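Local coordinates for protein N-acetylneuraminate lyase (Fusobacterium nucleatum subsp. nucleatum ATCC 25586, PDB 5ZKA) that belongs to the dihydrodipicolinate synthetase family of enzymes, built on a TIM-barrel fold, at residues A[20-25]-A[217-222]; A[56-61]-A[88-93]. All coordinates share one frame; numbering follows the deposited sequence.

Contact 1 of 2, residues A[20-25]-A[217-222]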
ATOM      1  N   GLY A  20      -1.644  -1.872  20.215  1.00 33.21           N
ATOM      2  CA  GLY A  20      -1.654  -0.429  20.366  1.00 34.81           C
ATOM      3  C   GLY A  20      -0.468   0.230  19.693  1.00 32.54           C
ATOM      4  O   GLY A  20       0.250  -0.378  18.889  1.00 32.02           O
ATOM      5  N   ILE A  21      -0.255   1.497  20.048  1.00 30.66           N
ATOM      6  CA  ILE A  21       0.726   2.362  19.398  1.00 29.68           C
ATOM      7  C   ILE A  21       2.023   2.343  20.204  1.00 30.89           C
ATOM      8  O   ILE A  21       2.024   2.694  21.387  1.00 26.21           O
ATOM      9  CB  ILE A  21       0.187   3.794  19.274  1.00 32.07           C
ATOM     10  CG1 ILE A  21      -1.166   3.805  18.554  1.00 33.15           C
ATOM     11  CG2 ILE A  21       1.198   4.691  18.597  1.00 29.26           C
ATOM     12  CD1 ILE A  21      -1.096   3.369  17.116  1.00 33.36           C
ATOM     13  N   TYR A  22       3.121   1.941  19.562  1.00 31.38           N
ATOM     14  CA  TYR A  22       4.451   1.890  20.173  1.00 31.28           C
ATOM     15  C   TYR A  22       5.354   2.947  19.548  1.00 28.69           C
ATOM     16  O   TYR A  22       5.505   2.985  18.323  1.00 27.40           O
ATOM     17  CB  TYR A  22       5.120   0.526  19.953  1.00 27.70           C
ATOM     18  CG  TYR A  22       4.542  -0.638  20.720  1.00 28.76           C
ATOM     19  CD1 TYR A  22       3.259  -1.094  20.456  1.00 29.05           C
ATOM     20  CD2 TYR A  22       5.306  -1.322  21.662  1.00 30.84           C
ATOM     21  CE1 TYR A  22       2.725  -2.164  21.144  1.00 26.17           C
ATOM     22  CE2 TYR A  22       4.787  -2.404  22.352  1.00 26.78           C
ATOM     23  CZ  TYR A  22       3.498  -2.824  22.077  1.00 31.38           C
ATOM     24  OH  TYR A  22       2.959  -3.889  22.745  1.00 33.43           O
ATOM     25  N   SER A  23       6.002   3.765  20.376  1.00 25.87           N
ATOM     26  CA  SER A  23       7.075   4.605  19.860  1.00 23.49           C
ATOM     27  C   SER A  23       8.345   3.779  19.717  1.00 27.09           C
ATOM     28  O   SER A  23       8.742   3.079  20.652  1.00 25.83           O
ATOM     29  CB  SER A  23       7.350   5.784  20.795  1.00 25.37           C
ATOM     30  OG  SER A  23       6.356   6.790  20.659  1.00 30.16           O
ATOM     31  N   ALA A  24       8.989   3.874  18.558  1.00 23.15           N
ATOM     32  CA  ALA A  24      10.351   3.373  18.416  1.00 21.40           C
ATOM     33  C   ALA A  24      11.241   4.389  19.099  1.00 27.43           C
ATOM     34  O   ALA A  24      11.478   5.485  18.578  1.00 26.53           O
ATOM     35  CB  ALA A  24      10.723   3.181  16.949  1.00 26.35           C
ATOM     36  N   LEU A  25      11.683   4.034  20.299  1.00 29.28           N
ATOM     37  CA  LEU A  25      12.287   4.987  21.211  1.00 31.34           C
ATOM     38  C   LEU A  25      13.570   5.575  20.636  1.00 34.05           C
ATOM     39  O   LEU A  25      14.497   4.849  20.274  1.00 32.27           O
ATOM     40  CB  LEU A  25      12.560   4.293  22.543  1.00 27.47           C
ATOM     41  CG  LEU A  25      13.098   5.177  23.661  1.00 28.98           C
ATOM     42  CD1 LEU A  25      12.024   6.181  24.067  1.00 32.16           C
ATOM     43  CD2 LEU A  25      13.523   4.318  24.846  1.00 33.32           C
ATOM     44  N   GLY A 217      -1.660  -2.949  15.888  1.00 27.84           N
ATOM     45  CA  GLY A 217      -1.005  -1.770  16.412  1.00 25.56           C
ATOM     46  C   GLY A 217      -0.006  -1.256  15.404  1.00 25.20           C
ATOM     47  O   GLY A 217      -0.068  -1.597  14.219  1.00 27.64           O
ATOM     48  N   ALA A 218       0.922  -0.442  15.894  1.00 27.40           N
ATOM     49  CA  ALA A 218       1.909   0.184  15.031  1.00 25.78           C
ATOM     50  C   ALA A 218       3.137   0.513  15.859  1.00 30.16           C
ATOM     51  O   ALA A 218       3.032   0.801  17.050  1.00 28.58           O
ATOM     52  CB  ALA A 218       1.358   1.460  14.375  1.00 25.03           C
ATOM     53  N   ILE A 219       4.299   0.457  15.217  1.00 28.18           N
ATOM     54  CA  ILE A 219       5.581   0.800  15.828  1.00 22.62           C
ATOM     55  C   ILE A 219       6.240   1.825  14.910  1.00 23.61           C
ATOM     56  O   ILE A 219       6.450   1.544  13.725  1.00 25.01           O
ATOM     57  CB  ILE A 219       6.465  -0.450  15.995  1.00 22.53           C
ATOM     58  CG1 ILE A 219       5.771  -1.453  16.904  1.00 23.10           C
ATOM     59  CG2 ILE A 219       7.850  -0.097  16.518  1.00 25.84           C
ATOM     60  CD1 ILE A 219       6.335  -2.906  16.768  1.00 24.20           C
ATOM     61  N   GLY A 220       6.525   3.020  15.424  1.00 26.06           N
ATOM     62  CA  GLY A 220       6.981   4.091  14.546  1.00 26.62           C
ATOM     63  C   GLY A 220       7.834   5.136  15.227  1.00 28.45           C
ATOM     64  O   GLY A 220       7.689   5.404  16.422  1.00 27.26           O
ATOM     65  N   SER A 221       8.712   5.759  14.438  1.00 24.57           N
ATOM     66  CA  SER A 221       9.560   6.832  14.963  1.00 25.37           C
ATOM     67  C   SER A 221       8.781   8.117  15.194  1.00 26.85           C
ATOM     68  O   SER A 221       9.110   8.889  16.105  1.00 25.00           O
ATOM     69  CB  SER A 221      10.700   7.120  13.992  1.00 26.69           C
ATOM     70  OG  SER A 221      10.187   7.449  12.706  1.00 30.86           O
ATOM     71  N   THR A 222       7.779   8.400  14.364  1.00 23.93           N
ATOM     72  CA  THR A 222       7.138   9.704  14.522  1.00 21.80           C
ATOM     73  C   THR A 222       6.243   9.769  15.745  1.00 24.05           C
ATOM     74  O   THR A 222       5.857  10.871  16.154  1.00 24.18           O
ATOM     75  CB  THR A 222       6.327  10.076  13.278  1.00 24.60           C
ATOM     76  OG1 THR A 222       5.192   9.209  13.152  1.00 28.28           O
ATOM     77  CG2 THR A 222       7.194   9.974  12.027  1.00 25.69           C
TER

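Contact 2 of 2, residues A[56-61]-A[88-93]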
ATOM      1  N   LEU A  56       6.687   0.925  24.232  1.00 26.73           N
ATOM      2  CA  LEU A  56       7.957   1.409  23.708  1.00 26.18           C
ATOM      3  C   LEU A  56       8.675   0.256  23.022  1.00 30.01           C
ATOM      4  O   LEU A  56       8.740  -0.849  23.569  1.00 29.05           O
ATOM      5  CB  LEU A  56       8.841   1.996  24.815  1.00 29.70           C
ATOM      6  CG  LEU A  56       8.315   3.267  25.490  1.00 34.40           C
ATOM      7  CD1 LEU A  56       9.215   3.673  26.647  1.00 34.73           C
ATOM      8  CD2 LEU A  56       8.191   4.405  24.480  1.00 32.07           C
ATOM      9  N   TYR A  57       9.184   0.518  21.818  1.00 25.39           N
ATOM     10  CA  TYR A  57      10.012  -0.413  21.065  1.00 26.16           C
ATOM     11  C   TYR A  57      11.458   0.040  21.219  1.00 27.67           C
ATOM     12  O   TYR A  57      11.854   1.065  20.657  1.00 28.37           O
ATOM     13  CB  TYR A  57       9.574  -0.422  19.605  1.00 23.01           C
ATOM     14  CG  TYR A  57      10.184  -1.487  18.751  1.00 26.72           C
ATOM     15  CD1 TYR A  57       9.650  -2.769  18.718  1.00 25.36           C
ATOM     16  CD2 TYR A  57      11.261  -1.197  17.923  1.00 27.30           C
ATOM     17  CE1 TYR A  57      10.196  -3.748  17.890  1.00 26.38           C
ATOM     18  CE2 TYR A  57      11.807  -2.165  17.102  1.00 24.74           C
ATOM     19  CZ  TYR A  57      11.272  -3.434  17.093  1.00 29.85           C
ATOM     20  OH  TYR A  57      11.816  -4.389  16.263  1.00 29.68           O
ATOM     21  N   VAL A  58      12.232  -0.691  22.019  1.00 26.39           N
ATOM     22  CA  VAL A  58      13.553  -0.247  22.447  1.00 26.59           C
ATOM     23  C   VAL A  58      14.609  -0.989  21.641  1.00 29.43           C
ATOM     24  O   VAL A  58      14.547  -2.216  21.504  1.00 26.43           O
ATOM     25  CB  VAL A  58      13.753  -0.471  23.953  1.00 26.38           C
ATOM     26  CG1 VAL A  58      15.092   0.105  24.395  1.00 28.66           C
ATOM     27  CG2 VAL A  58      12.600   0.175  24.745  1.00 32.63           C
ATOM     28  N   GLY A  59      15.572  -0.244  21.103  1.00 27.20           N
ATOM     29  CA  GLY A  59      16.673  -0.840  20.376  1.00 30.14           C
ATOM     30  C   GLY A  59      16.425  -1.045  18.901  1.00 34.88           C
ATOM     31  O   GLY A  59      17.126  -1.850  18.281  1.00 29.84           O
ATOM     32  N   GLY A  60      15.440  -0.354  18.320  1.00 28.19           N
ATOM     33  CA  GLY A  60      15.166  -0.476  16.903  1.00 30.55           C
ATOM     34  C   GLY A  60      16.055   0.420  16.053  1.00 34.09           C
ATOM     35  O   GLY A  60      16.972   1.090  16.534  1.00 27.65           O
ATOM     36  N   SER A  61      15.762   0.429  14.744  1.00 30.42           N
ATOM     37  CA  SER A  61      16.505   1.287  13.826  1.00 30.50           C
ATOM     38  C   SER A  61      16.465   2.744  14.277  1.00 31.86           C
ATOM     39  O   SER A  61      17.479   3.451  14.218  1.00 36.23           O
ATOM     40  CB  SER A  61      15.935   1.158  12.412  1.00 33.68           C
ATOM     41  OG  SER A  61      15.789  -0.207  12.050  1.00 37.31           O
ATOM     42  N   VAL A  88       3.916   0.817  30.553  1.00 35.28           N
ATOM     43  CA  VAL A  88       3.586   0.568  29.157  1.00 32.45           C
ATOM     44  C   VAL A  88       4.197  -0.767  28.751  1.00 35.57           C
ATOM     45  O   VAL A  88       5.038  -1.334  29.456  1.00 33.47           O
ATOM     46  CB  VAL A  88       4.091   1.696  28.234  1.00 34.70           C
ATOM     47  CG1 VAL A  88       3.403   3.027  28.581  1.00 38.77           C
ATOM     48  CG2 VAL A  88       5.602   1.838  28.373  1.00 38.07           C
ATOM     49  N   ASN A  89       3.757  -1.276  27.603  1.00 33.46           N
ATOM     50  CA  ASN A  89       4.402  -2.458  27.040  1.00 34.11           C
ATOM     51  C   ASN A  89       5.820  -2.118  26.603  1.00 36.51           C
ATOM     52  O   ASN A  89       6.107  -1.003  26.161  1.00 35.69           O
ATOM     53  CB  ASN A  89       3.634  -2.989  25.831  1.00 37.97           C
ATOM     54  CG  ASN A  89       2.315  -3.635  26.203  1.00 41.43           C
ATOM     55  OD1 ASN A  89       2.271  -4.586  26.980  1.00 45.47           O
ATOM     56  ND2 ASN A  89       1.225  -3.113  25.641  1.00 40.11           N
ATOM     57  N   LEU A  90       6.709  -3.106  26.691  1.00 31.62           N
ATOM     58  CA  LEU A  90       8.076  -2.946  26.218  1.00 31.70           C
ATOM     59  C   LEU A  90       8.442  -4.110  25.315  1.00 30.44           C
ATOM     60  O   LEU A  90       8.231  -5.268  25.685  1.00 34.25           O
ATOM     61  CB  LEU A  90       9.060  -2.889  27.383  1.00 27.18           C
ATOM     62  CG  LEU A  90       8.951  -1.717  28.350  1.00 31.59           C
ATOM     63  CD1 LEU A  90       9.940  -1.926  29.464  1.00 30.84           C
ATOM     64  CD2 LEU A  90       9.245  -0.430  27.629  1.00 31.48           C
ATOM     65  N   ILE A  91       9.016  -3.799  24.154  1.00 28.48           N
ATOM     66  CA  ILE A  91       9.616  -4.782  23.257  1.00 26.43           C
ATOM     67  C   ILE A  91      11.089  -4.429  23.107  1.00 32.12           C
ATOM     68  O   ILE A  91      11.429  -3.257  22.899  1.00 31.29           O
ATOM     69  CB  ILE A  91       8.930  -4.806  21.877  1.00 25.62           C
ATOM     70  CG1 ILE A  91       7.443  -5.163  21.991  1.00 24.88           C
ATOM     71  CG2 ILE A  91       9.657  -5.799  20.913  1.00 25.07           C
ATOM     72  CD1 ILE A  91       6.650  -4.837  20.696  1.00 27.66           C
ATOM     73  N   ALA A  92      11.961  -5.432  23.205  1.00 25.41           N
ATOM     74  CA  ALA A  92      13.394  -5.219  23.065  1.00 24.30           C
ATOM     75  C   ALA A  92      13.851  -5.814  21.742  1.00 25.81           C
ATOM     76  O   ALA A  92      13.767  -7.032  21.546  1.00 26.41           O
ATOM     77  CB  ALA A  92      14.158  -5.852  24.235  1.00 25.32           C
ATOM     78  N   GLN A  93      14.328  -4.960  20.837  1.00 24.35           N
ATOM     79  CA  GLN A  93      14.897  -5.415  19.570  1.00 23.25           C
ATOM     80  C   GLN A  93      16.348  -5.828  19.800  1.00 28.99           C
ATOM     81  O   GLN A  93      17.177  -4.992  20.175  1.00 29.85           O
ATOM     82  CB  GLN A  93      14.798  -4.303  18.526  1.00 27.15           C
ATOM     83  CG  GLN A  93      14.867  -4.780  17.068  1.00 30.42           C
ATOM     84  CD  GLN A  93      16.259  -5.185  16.656  1.00 29.85           C
ATOM     85  OE1 GLN A  93      16.452  -6.185  15.973  1.00 29.16           O
ATOM     86  NE2 GLN A  93      17.244  -4.410  17.076  1.00 29.11           N
TER

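Contact 1 of 2, residues A[20-25]-A[217-222]
The phenol ring of Y22 has backbone oxygens at its rim: G20 O lies at the edge in the plane of the ring, and A218 O sits near that plane, 3.9 Å from Y22 CD1. I219 CG1 lies obliquely to the ring, 4.1 Å from Y22 CG and 3.7 Å from Y22 CB, the two side chains lying side by side and pointing the same way into the barrel. In both residues the gamma carbon (CG in Y22, CG1 in I219) is anti to the carbonyl carbon. The ring of F200 also meets that of Y22, with the planes about 75° apart, and the hydroxyl is hydrogen-bonded to M18 O. On the sheet face turned to helix 223-237, I21 CD1 reaches A218 CB at 4.1 Å, and both side chains rest on Y223. Four backbone hydrogen bonds join the two parallel strands, A218 N to G20 O, Y22 N to A218 O at 2.8 Å, G220 N to Y22 O and A24 N to G220 O. The last is straight at the hydrogen, 170°, yet its donor stands above the carbonyl plane. G217 has no side chain, and its CA comes to 3.1 Å from G20 O in a CA-H...O contact, where the CA atoms of G20 and G217 are 4.2 Å apart. Pairing the first barrel strand, 20-24, with the last, 217-220, is the closure of a TIM barrel.

Contact 2 of 2, residues A[56-61]-A[88-93]
Strands 56-58 and 89-93 run parallel, their short axes 20° apart and 4.8 Å at closest approach. L56 N bonds to N89 O, I91 N to L56 O, V58 N to I91 O and Q93 N to V58 O; the last three donors lie nearly along the C=O axis, and V58 N to I91 O is straightest, 175° at the hydrogen. After V58 the chain leaves the strand at G59, where it turns with a positive phi, and the G59 carbonyl oxygen accepts from the side chain of Q93. Q93 takes the place of the next backbone rung: the chain bends at chi2, and NE2 donates to G59 O over 2.8 Å, with that oxygen close to the amide plane. Its first torsion, with CG anti to the backbone N, sets Q93 CG 3.2 Å from Y57 OH; the ring and amide planes are 36° apart. Farther back along the same ring, I91 CG2 touches Y57 CE1 obliquely at 3.7 Å. On the opposite sheet face L90 CD2 packs on L56 CB at 3.7 Å, beneath helix 70-84, which connects the strands in a beta-alpha-beta unit. Both ends of the Q93 amide are thus engaged, NE2 by G59 and OE1 by the backbone N atoms of G95 and V120, while Y57 OH bonds to S118 OG. This buried polar network would fix the amide's rotation and hold the turn at G59 against the neighbouring strand end.

Contact 2 is nested, along the chain, within the loop closed by contact 1, and their centres lie 9 Å apart. Strands 20-24 and 55-58 are neighbours in the barrel, so the two contacts join directly: Y57 N lies 2.8 Å from S23 O, and L25 N lies 3.0 Å from Y57 O, both probable hydrogen bonds. Inside the barrel Y22 reaches past the intervening strand, its CE2 3.5 Å from I91 CD1, so that a side chain of contact 1 packs on the interior of contact 2. Where segment 56-61 ends, S61 N is hydrogen-bonded to O2 of the modified lysine KPI at position 178, bringing contact 2 to that site.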